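Local coordinates for protein triphenylmethane reductase (Citrobacter sp., PDB 2JL1) that binds NADP(H) in a Rossmann-type domain and reduces triphenylmethane dyes, probably by hydride transfer from the nicotinamide, at residues Ile30-Asn35 and Gln61-Gly66; Glu37-Leu42 and Val47-Gly52. All blocks are in the same frame, centred on the assembly; numbering follows the deposited sequence.

How the contacts relate
The two contacts lie at one edge of the parallel sheet of the NADP-binding Rossmann domain, their centres about 9 Å apart. Along the chain the order is strand 29-33, helix 40-44, strand 48-51 and helix 57-63, so the segments of contact 2 fall between those of contact 1. Contact 2 packs helix 40-44 and the turn before it against outermost strand 48-51; contact 1 brings helix 57-63 and the residues after it to strand 29-33, the next strand inward. Backbone hydrogen bonds join the two strands, and Arg-50 of contact 2 reaches the carbonyl of Ala-63 in contact 1. Beyond strand 29-33, Arg-34 binds the 2'-phosphate of NADP.

Contact 1 (Ile30-Asn35 and Gln61-Gly66); sequences IAIVRN and QKAFAG. With NAP (NADP nicotinamide-adenine-dinucleotide phosphate), chain B.
Strand 30-33 and the C-terminal part of helix 57-63 approach most closely at Ile-32 and Ala-63, whose CA atoms are 6.8 Å apart, and the contact is made chiefly by side chains. Ile-32 carries the contact with both of its branches. Its CG2 methyl meets CB of Ala-63 at 4.0 Å, while CD1 reaches the edge of the Phe-64 ring, 3.7 Å from CE1 and close to the ring plane. With CG1 anti to the carbonyl carbon (chi1 -65°), the longer branch extends to Phe-64 as CG2 faces the alanine. The CB of Phe-64 points away from the strand, but the ring turns back toward Ile-32 and also packs on Val-90, Ala-93 and Ala-94 of helix 80-96. This is the layering of a Rossmann fold, with helices against the parallel sheet and the cofactor at the C-terminal ends of its strands. There Arg-34, just past the strand, grips the 2'-phosphate that distinguishes NADP from NAD. Its NE donates to O3X (3.2 Å, N-H...O 163°). NH2 donates to O2X at 2.9 Å, with the phosphorus in the guanidinium plane. The bend at chi3 (58°) lays the same group over the adenine, N7A sitting 3.3 Å above the guanidinium plane, over its centre.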
loop_
_atom_site.group_PDB
_atom_site.type_symbol
_atom_site.label_atom_id
_atom_site.label_comp_id
_atom_site.label_asym_id
_atom_site.label_seq_id
_atom_site.Cartn_x
_atom_site.Cartn_y
_atom_site.Cartn_z
ATOM N N ILE A 30 1.100 6.169 -26.825
ATOM C CA ILE A 30 2.389 6.691 -26.362
ATOM C C ILE A 30 3.159 5.611 -25.601
ATOM O O ILE A 30 2.693 5.103 -24.572
ATOM C CB ILE A 30 2.239 7.915 -25.429
ATOM C CG1 ILE A 30 1.471 9.056 -26.112
ATOM C CG2 ILE A 30 3.607 8.417 -24.980
ATOM C CD1 ILE A 30 0.950 10.094 -25.148
ATOM N N ALA A 31 4.323 5.253 -26.117
ATOM C CA ALA A 31 5.186 4.311 -25.447
ATOM C C ALA A 31 6.045 5.095 -24.477
ATOM O O ALA A 31 6.756 6.024 -24.875
ATOM C CB ALA A 31 6.044 3.569 -26.445
ATOM N N ILE A 32 5.944 4.747 -23.196
ATOM C CA ILE A 32 6.789 5.339 -22.181
ATOM C C ILE A 32 7.802 4.276 -21.788
ATOM O O ILE A 32 7.444 3.145 -21.426
ATOM C CB ILE A 32 5.978 5.892 -20.982
ATOM C CG1 ILE A 32 5.093 7.049 -21.449
ATOM C CG2 ILE A 32 6.914 6.399 -19.892
ATOM C CD1 ILE A 32 3.936 7.379 -20.532
ATOM N N VAL A 33 9.070 4.644 -21.890
ATOM C CA VAL A 33 10.202 3.704 -21.818
ATOM C C VAL A 33 11.383 4.290 -21.025
ATOM O O VAL A 33 11.540 5.501 -20.943
ATOM C CB VAL A 33 10.712 3.325 -23.266
ATOM C CG1 VAL A 33 9.670 2.550 -24.027
ATOM C CG2 VAL A 33 11.105 4.556 -24.060
ATOM N N ARG A 34 12.209 3.428 -20.446
ATOM C CA ARG A 34 13.446 3.864 -19.781
ATOM C C ARG A 34 14.596 4.066 -20.794
ATOM O O ARG A 34 15.376 5.028 -20.701
ATOM C CB ARG A 34 13.826 2.849 -18.688
ATOM C CG ARG A 34 15.178 3.106 -18.026
ATOM C CD ARG A 34 15.430 2.131 -16.880
ATOM N NE ARG A 34 15.397 0.729 -17.289
ATOM C CZ ARG A 34 15.890 -0.269 -16.557
ATOM N NH1 ARG A 34 16.464 -0.006 -15.385
ATOM N NH2 ARG A 34 15.819 -1.528 -16.995
ATOM N N ASN A 35 14.669 3.182 -21.784
ATOM C CA ASN A 35 15.769 3.149 -22.757
ATOM C C ASN A 35 15.169 3.522 -24.110
ATOM O O ASN A 35 14.523 2.703 -24.757
ATOM C CB ASN A 35 16.391 1.730 -22.758
ATOM C CG ASN A 35 17.561 1.553 -23.754
ATOM O OD1 ASN A 35 17.849 2.410 -24.582
ATOM N ND2 ASN A 35 18.224 0.405 -23.664
ATOM N N GLN A 61 6.941 13.148 -14.709
ATOM C CA GLN A 61 6.111 14.341 -14.840
ATOM C C GLN A 61 5.967 14.737 -16.314
ATOM O O GLN A 61 4.860 14.958 -16.811
ATOM C CB GLN A 61 6.711 15.495 -14.026
ATOM C CG GLN A 61 6.676 15.244 -12.523
ATOM C CD GLN A 61 5.333 15.581 -11.887
ATOM O OE1 GLN A 61 4.920 14.930 -10.911
ATOM N NE2 GLN A 61 4.655 16.619 -12.416
ATOM N N LYS A 62 7.087 14.772 -17.018
ATOM C CA LYS A 62 7.100 15.132 -18.435
ATOM C C LYS A 62 6.447 14.061 -19.324
ATOM O O LYS A 62 5.684 14.397 -20.234
ATOM C CB LYS A 62 8.535 15.419 -18.886
ATOM C CG LYS A 62 9.240 16.475 -18.026
ATOM C CD LYS A 62 10.744 16.514 -18.271
ATOM C CE LYS A 62 11.458 17.140 -17.076
ATOM N NZ LYS A 62 12.812 17.694 -17.430
ATOM N N ALA A 63 6.729 12.783 -19.059
ATOM C CA ALA A 63 6.162 11.697 -19.859
ATOM C C ALA A 63 4.635 11.612 -19.770
ATOM O O ALA A 63 3.955 11.311 -20.764
ATOM C CB ALA A 63 6.810 10.358 -19.501
ATOM N N PHE A 64 4.097 11.889 -18.583
ATOM C CA PHE A 64 2.662 11.787 -18.362
ATOM C C PHE A 64 1.917 13.070 -18.727
ATOM O O PHE A 64 0.688 13.097 -18.655
ATOM C CB PHE A 64 2.342 11.432 -16.897
ATOM C CG PHE A 64 2.873 10.099 -16.440
ATOM C CD1 PHE A 64 3.253 9.118 -17.351
ATOM C CD2 PHE A 64 2.946 9.810 -15.082
ATOM C CE1 PHE A 64 3.739 7.879 -16.906
ATOM C CE2 PHE A 64 3.410 8.577 -14.627
ATOM C CZ PHE A 64 3.806 7.607 -15.535
ATOM N N ALA A 65 2.655 14.127 -19.079
ATOM C CA ALA A 65 2.059 15.418 -19.430
ATOM C C ALA A 65 1.013 15.208 -20.504
ATOM O O ALA A 65 1.310 14.697 -21.568
ATOM C CB ALA A 65 3.121 16.385 -19.922
ATOM N N GLY A 66 -0.222 15.565 -20.206
ATOM C CA GLY A 66 -1.272 15.519 -21.201
ATOM C C GLY A 66 -1.846 14.162 -21.548
ATOM O O GLY A 66 -2.693 14.083 -22.431
HETATM P PA NAP B . 9.736 -7.438 -18.705
HETATM O O1A NAP B . 10.867 -7.899 -17.854
HETATM O O2A NAP B . 9.774 -7.902 -20.108
HETATM O O5B NAP B . 9.601 -5.849 -18.681
HETATM C C5B NAP B . 9.818 -5.052 -17.537
HETATM C C4B NAP B . 9.750 -3.623 -18.055
HETATM O O4B NAP B . 9.961 -2.691 -17.002
HETATM C C3B NAP B . 10.857 -3.422 -19.091
HETATM O O3B NAP B . 10.330 -2.773 -20.219
HETATM C C2B NAP B . 11.832 -2.508 -18.406
HETATM O O2B NAP B . 12.381 -1.600 -19.309
HETATM C C1B NAP B . 10.924 -1.759 -17.453
HETATM N N9A NAP B . 11.726 -1.137 -16.391
HETATM C C8A NAP B . 12.645 -1.727 -15.568
HETATM N N7A NAP B . 13.143 -0.770 -14.750
HETATM C C5A NAP B . 12.568 0.415 -15.064
HETATM C C6A NAP B . 12.717 1.705 -14.555
HETATM N N6A NAP B . 13.569 1.959 -13.565
HETATM N N1A NAP B . 11.968 2.726 -15.094
HETATM C C2A NAP B . 11.093 2.480 -16.129
HETATM N N3A NAP B . 10.941 1.205 -16.625
HETATM C C4A NAP B . 11.676 0.193 -16.099
HETATM O O3 NAP B . 8.370 -7.944 -17.983
HETATM P PN NAP B . 7.009 -8.530 -18.613
HETATM O O1N NAP B . 6.604 -7.608 -19.687
HETATM O O2N NAP B . 7.197 -9.977 -18.909
HETATM O O5D NAP B . 5.952 -8.319 -17.373
HETATM C C5D NAP B . 5.578 -7.006 -16.976
HETATM C C4D NAP B . 5.555 -6.791 -15.458
HETATM O O4D NAP B . 4.754 -7.792 -14.855
HETATM C C3D NAP B . 6.939 -6.917 -14.817
HETATM O O3D NAP B . 7.641 -5.706 -14.696
HETATM C C2D NAP B . 6.671 -7.535 -13.458
HETATM O O2D NAP B . 6.438 -6.596 -12.428
HETATM C C1D NAP B . 5.375 -8.286 -13.677
HETATM N N1N NAP B . 5.683 -9.724 -13.741
HETATM C C2N NAP B . 4.631 -10.581 -13.674
HETATM C C3N NAP B . 4.845 -11.929 -13.681
HETATM C C7N NAP B . 3.716 -12.863 -13.590
HETATM O O7N NAP B . 4.027 -14.246 -13.737
HETATM N N7N NAP B . 2.507 -12.349 -13.336
HETATM C C4N NAP B . 6.151 -12.434 -13.859
HETATM C C5N NAP B . 7.194 -11.557 -14.021
HETATM C C6N NAP B . 6.957 -10.183 -13.904
HETATM P P2B NAP B . 13.800 -1.865 -20.031
HETATM O O1X NAP B . 13.505 -2.444 -21.401
HETATM O O2X NAP B . 14.672 -2.838 -19.253
HETATM O O3X NAP B . 14.461 -0.505 -20.120
#

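Contact 2 (Glu37-Leu42 and Val47-Gly52); sequences EKASTL and VEVRHG
The beta-alpha-beta unit formed by strand 29-33, helix 40-44 and strand 48-51 is closed here, where the short crossover helix and its leading turn pack on the outermost strand of the Rossmann sheet. Val-49 presents both methyls to Ala-39: CG2 lies 3.7 Å and CG1 3.8 Å from the alanine CB. CG2 also sits 3.6 Å from the Ala-39 carbonyl oxygen. With CG1 anti to the backbone N (chi1 166°), CG2 lies anti to the carbonyl carbon and beside the backbone N, within loose reach of Leu-42 CB as well. Leu-42 extends the apolar layer inward to Ala-31 of strand 29-33, and Val-47 adds Ile-29 of that strand. The backbone N of Val-47, just before strand 48-51, makes a weak hydrogen bond to Leu-42 O (3.4 Å), linking the helix to the entry of the strand.

Ala-39, at the N-cap position, is the third residue of a type I turn from Glu-37 to Ser-40. The turn is reinforced by Ser-40 OG, which donates to Glu-37 O at 2.7 Å. Lys-38, in the same turn, and Gly-52, beyond the strand, both touch NADP. On the other side of the strand from Val-49, Arg-50 and Glu-48 form a salt bridge; NE meets OE1 at 2.9 Å, with the oxygen in the guanidinium plane but NE approaching from above the carboxylate plane, 53° out of it.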
loop_
_atom_site.group_PDB
_atom_site.type_symbol
_atom_site.label_atom_id
_atom_site.label_comp_id
_atom_site.label_asym_id
_atom_site.label_seq_id
_atom_site.Cartn_x
_atom_site.Cartn_y
_atom_site.Cartn_z
ATOM N N GLU A 37 16.530 4.219 -27.009
ATOM C CA GLU A 37 17.161 3.512 -28.130
ATOM C C GLU A 37 16.461 2.174 -28.431
ATOM O O GLU A 37 16.261 1.833 -29.596
ATOM C CB GLU A 37 18.659 3.304 -27.849
ATOM C CG GLU A 37 19.507 2.782 -29.034
ATOM C CD GLU A 37 19.508 1.255 -29.153
ATOM O OE1 GLU A 37 19.102 0.556 -28.188
ATOM O OE2 GLU A 37 19.922 0.756 -30.227
ATOM N N LYS A 38 16.098 1.437 -27.374
ATOM C CA LYS A 38 15.284 0.209 -27.448
ATOM C C LYS A 38 13.941 0.393 -28.155
ATOM O O LYS A 38 13.433 -0.531 -28.781
ATOM C CB LYS A 38 14.999 -0.292 -26.032
ATOM C CG LYS A 38 15.921 -1.353 -25.495
ATOM C CD LYS A 38 15.151 -2.657 -25.247
ATOM C CE LYS A 38 15.656 -3.402 -24.007
ATOM N NZ LYS A 38 17.075 -3.918 -24.106
ATOM N N ALA A 39 13.359 1.582 -28.032
ATOM C CA ALA A 39 12.016 1.837 -28.552
ATOM C C ALA A 39 11.972 2.278 -30.024
ATOM O O ALA A 39 10.940 2.771 -30.490
ATOM C CB ALA A 39 11.287 2.841 -27.656
ATOM N N SER A 40 13.080 2.082 -30.744
ATOM C CA SER A 40 13.178 2.340 -32.203
ATOM C C SER A 40 12.122 1.586 -33.020
ATOM O O SER A 40 11.405 2.185 -33.821
ATOM C CB SER A 40 14.574 1.967 -32.723
ATOM O OG SER A 40 15.587 2.703 -32.055
ATOM N N THR A 41 12.040 0.271 -32.809
ATOM C CA THR A 41 11.008 -0.570 -33.409
ATOM C C THR A 41 9.630 0.101 -33.377
ATOM O O THR A 41 8.958 0.191 -34.411
ATOM C CB THR A 41 10.948 -1.932 -32.698
ATOM O OG1 THR A 41 12.115 -2.694 -33.052
ATOM C CG2 THR A 41 9.676 -2.713 -33.079
ATOM N N LEU A 42 9.239 0.585 -32.193
ATOM C CA LEU A 42 7.929 1.219 -31.958
ATOM C C LEU A 42 7.709 2.507 -32.747
ATOM O O LEU A 42 6.629 2.723 -33.310
ATOM C CB LEU A 42 7.737 1.502 -30.463
ATOM C CG LEU A 42 7.646 0.295 -29.546
ATOM C CD1 LEU A 42 7.858 0.693 -28.080
ATOM C CD2 LEU A 42 6.306 -0.396 -29.744
ATOM N N VAL A 47 4.201 5.072 -33.348
ATOM C CA VAL A 47 3.904 5.242 -31.930
ATOM C C VAL A 47 4.893 6.242 -31.341
ATOM O O VAL A 47 6.104 6.102 -31.511
ATOM C CB VAL A 47 3.961 3.892 -31.158
ATOM C CG1 VAL A 47 3.720 4.102 -29.645
ATOM C CG2 VAL A 47 2.946 2.902 -31.721
ATOM N N GLU A 48 4.363 7.260 -30.660
ATOM C CA GLU A 48 5.190 8.265 -29.992
ATOM C C GLU A 48 5.910 7.647 -28.799
ATOM O O GLU A 48 5.298 6.958 -27.983
ATOM C CB GLU A 48 4.336 9.455 -29.530
ATOM C CG GLU A 48 5.160 10.638 -28.973
ATOM C CD GLU A 48 4.312 11.682 -28.259
ATOM O OE1 GLU A 48 4.859 12.442 -27.429
ATOM O OE2 GLU A 48 3.091 11.742 -28.519
ATOM N N VAL A 49 7.207 7.908 -28.699
ATOM C CA VAL A 49 8.052 7.376 -27.614
ATOM C C VAL A 49 8.384 8.524 -26.659
ATOM O O VAL A 49 8.749 9.609 -27.100
ATOM C CB VAL A 49 9.383 6.775 -28.180
ATOM C CG1 VAL A 49 10.413 6.543 -27.078
ATOM C CG2 VAL A 49 9.131 5.491 -28.976
ATOM N N ARG A 50 8.254 8.293 -25.358
ATOM C CA ARG A 50 8.705 9.274 -24.359
ATOM C C ARG A 50 9.555 8.567 -23.335
ATOM O O ARG A 50 9.333 7.402 -23.058
ATOM C CB ARG A 50 7.528 9.930 -23.646
ATOM C CG ARG A 50 6.682 10.798 -24.522
ATOM C CD ARG A 50 5.483 11.304 -23.761
ATOM N NE ARG A 50 4.645 12.151 -24.599
ATOM C CZ ARG A 50 3.605 12.871 -24.167
ATOM N NH1 ARG A 50 3.244 12.844 -22.882
ATOM N NH2 ARG A 50 2.909 13.622 -25.030
ATOM N N HIS A 51 10.535 9.279 -22.793
ATOM C CA HIS A 51 11.399 8.744 -21.754
ATOM C C HIS A 51 10.702 8.879 -20.408
ATOM O O HIS A 51 10.287 9.956 -20.025
ATOM C CB HIS A 51 12.717 9.506 -21.723
ATOM C CG HIS A 51 13.666 9.037 -20.665
ATOM N ND1 HIS A 51 14.147 9.871 -19.680
ATOM C CD2 HIS A 51 14.234 7.825 -20.443
ATOM C CE1 HIS A 51 14.968 9.195 -18.895
ATOM N NE2 HIS A 51 15.039 7.952 -19.334
ATOM N N GLY A 52 10.587 7.778 -19.690
ATOM C CA GLY A 52 9.989 7.808 -18.363
ATOM C C GLY A 52 10.687 6.736 -17.570
ATOM O O GLY A 52 10.568 5.556 -17.890
#